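Local coordinates for protein N-acylethanolamine-hydrolyzing acid amidase subunit alpha (Caenorhabditis elegans, PDB 6DY3) that forms the alpha subunit of a heterodimer, made by autocatalytic cleavage, that probably degrades fatty acid amides such as N-palmitoylethanolamine to ethanolamine and free fatty acids, at residues S64-D67 / R68-T72. Residues are numbered along the deposited sequence; the frame is centred on the assembly and turned at random.
Sequences SKID and RYFTT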
loop_
_atom_site.group_PDB
_atom_site.type_symbol
_atom_site.label_atom_id
_atom_site.label_comp_id
_atom_site.label_asym_id
_atom_site.label_seq_id
_atom_site.Cartn_x
_atom_site.Cartn_y
_atom_site.Cartn_z
ATOM N N SER A 64 -17.505 5.157 15.081
ATOM C CA SER A 64 -18.864 4.637 15.087
ATOM C C SER A 64 -19.732 5.287 14.019
ATOM O O SER A 64 -20.762 4.718 13.644
ATOM C CB SER A 64 -19.507 4.848 16.455
ATOM O OG SER A 64 -19.633 6.230 16.732
ATOM N N LYS A 65 -19.338 6.461 13.524
ATOM C CA LYS A 65 -20.101 7.171 12.505
ATOM C C LYS A 65 -19.743 6.629 11.124
ATOM O O LYS A 65 -19.370 7.387 10.222
ATOM C CB LYS A 65 -19.821 8.675 12.597
ATOM C CG LYS A 65 -19.901 9.248 14.015
ATOM C CD LYS A 65 -21.224 9.932 14.275
ATOM C CE LYS A 65 -21.376 10.285 15.744
ATOM N NZ LYS A 65 -21.620 9.080 16.585
ATOM N N ILE A 66 -19.871 5.312 10.952
ATOM C CA ILE A 66 -19.331 4.641 9.773
ATOM C C ILE A 66 -19.933 5.190 8.486
ATOM O O ILE A 66 -19.267 5.225 7.444
ATOM C CB ILE A 66 -19.554 3.120 9.895
ATOM C CG1 ILE A 66 -18.921 2.398 8.707
ATOM C CG2 ILE A 66 -21.044 2.802 10.001
ATOM C CD1 ILE A 66 -19.060 0.899 8.753
ATOM N N ASP A 67 -21.193 5.621 8.524
ATOM C CA ASP A 67 -21.863 6.073 7.309
ATOM C C ASP A 67 -21.277 7.359 6.737
ATOM O O ASP A 67 -21.638 7.732 5.616
ATOM C CB ASP A 67 -23.353 6.277 7.580
ATOM C CG ASP A 67 -23.610 7.060 8.851
ATOM O OD1 ASP A 67 -23.603 6.441 9.939
ATOM O OD2 ASP A 67 -23.809 8.292 8.762
ATOM N N ARG A 68 -20.381 8.033 7.458
ATOM C CA ARG A 68 -19.901 9.341 7.033
ATOM C C ARG A 68 -18.633 9.280 6.191
ATOM O O ARG A 68 -18.329 10.255 5.496
ATOM C CB ARG A 68 -19.644 10.229 8.258
ATOM C CG ARG A 68 -20.823 10.319 9.209
ATOM C CD ARG A 68 -20.549 11.271 10.364
ATOM N NE ARG A 68 -20.576 12.668 9.944
ATOM C CZ ARG A 68 -21.669 13.427 9.919
ATOM N NH1 ARG A 68 -22.843 12.932 10.287
ATOM N NH2 ARG A 68 -21.586 14.691 9.522
ATOM N N TYR A 69 -17.886 8.173 6.230
ATOM C CA TYR A 69 -16.584 8.110 5.577
ATOM C C TYR A 69 -16.530 7.186 4.370
ATOM O O TYR A 69 -15.632 7.346 3.536
ATOM C CB TYR A 69 -15.513 7.643 6.575
ATOM C CG TYR A 69 -15.676 8.198 7.968
ATOM C CD1 TYR A 69 -15.538 9.550 8.212
ATOM C CD2 TYR A 69 -15.965 7.365 9.041
ATOM C CE1 TYR A 69 -15.680 10.063 9.484
ATOM C CE2 TYR A 69 -16.109 7.865 10.316
ATOM C CZ TYR A 69 -15.967 9.221 10.532
ATOM O OH TYR A 69 -16.107 9.750 11.796
ATOM N N PHE A 70 -17.461 6.244 4.250
ATOM C CA PHE A 70 -17.386 5.192 3.251
ATOM C C PHE A 70 -18.667 5.143 2.431
ATOM O O PHE A 70 -19.733 5.587 2.866
ATOM C CB PHE A 70 -17.157 3.817 3.903
ATOM C CG PHE A 70 -16.041 3.793 4.906
ATOM C CD1 PHE A 70 -14.712 3.759 4.497
ATOM C CD2 PHE A 70 -16.320 3.787 6.262
ATOM C CE1 PHE A 70 -13.683 3.729 5.425
ATOM C CE2 PHE A 70 -15.295 3.758 7.196
ATOM C CZ PHE A 70 -13.976 3.728 6.777
ATOM N N THR A 71 -18.544 4.590 1.227
ATOM C CA THR A 71 -19.714 4.269 0.429
ATOM C C THR A 71 -20.487 3.135 1.094
ATOM O O THR A 71 -19.962 2.408 1.939
ATOM C CB THR A 71 -19.315 3.853 -0.992
ATOM O OG1 THR A 71 -18.629 2.593 -0.957
ATOM C CG2 THR A 71 -18.417 4.891 -1.633
ATOM N N THR A 72 -21.755 2.986 0.705
ATOM C CA THR A 72 -22.570 1.907 1.259
ATOM C C THR A 72 -21.910 0.548 1.039
ATOM O O THR A 72 -21.931 -0.311 1.929
ATOM C CB THR A 72 -23.968 1.930 0.641
ATOM O OG1 THR A 72 -24.545 3.231 0.809
ATOM C CG2 THR A 72 -24.873 0.899 1.301
#
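Arg68 runs alongside Lys65, the two side chains pointing the same way. Its CB starts 3.5 Å from Lys65 O, and CG stays by that oxygen while also meeting the carboxylate atom OD2 of Asp67 at 3.6 Å. One carbon further, CD of Arg68 rests on CB of Lys65, 3.5 Å away; the bend at chi3 (73°) then carries NE and the guanidinium on past Lys65. The guanidinium does not pair with Asp67: its plane is turned 72° from the carboxylate, and Arg68 NH1 stays 5.0 Å from Asp67 OD2. The two side chains are brought together by a type I beta turn, Ile66 and Asp67 at its corners, in which Arg68 N donates to Lys65 O at 3.0 Å, fairly straight (163°) but from above the carbonyl plane. A weak bond from Tyr69 N to Ile66 O carries the coil one residue on. Lys65 O also sits obliquely to the Tyr69 ring, nearest CE2; the Tyr69 hydroxyl bonds to Ala62 O. On the buried side, Ile66 crosses Phe70 nearly at right angles, its CG1 3.8 Å from CD2 of the ring. These residues make the loop from helix 56-63 to helix 72-85, with Thr71 the N-cap of helix 72-85. Ile66 and Phe70 pack on Leu78 of that helix, Phe70 reaches Val93 of helix 89-97, and the Tyr69 and Phe70 rings meet Phe88 and Phe94 of the beta-subunit chain edge-to-face.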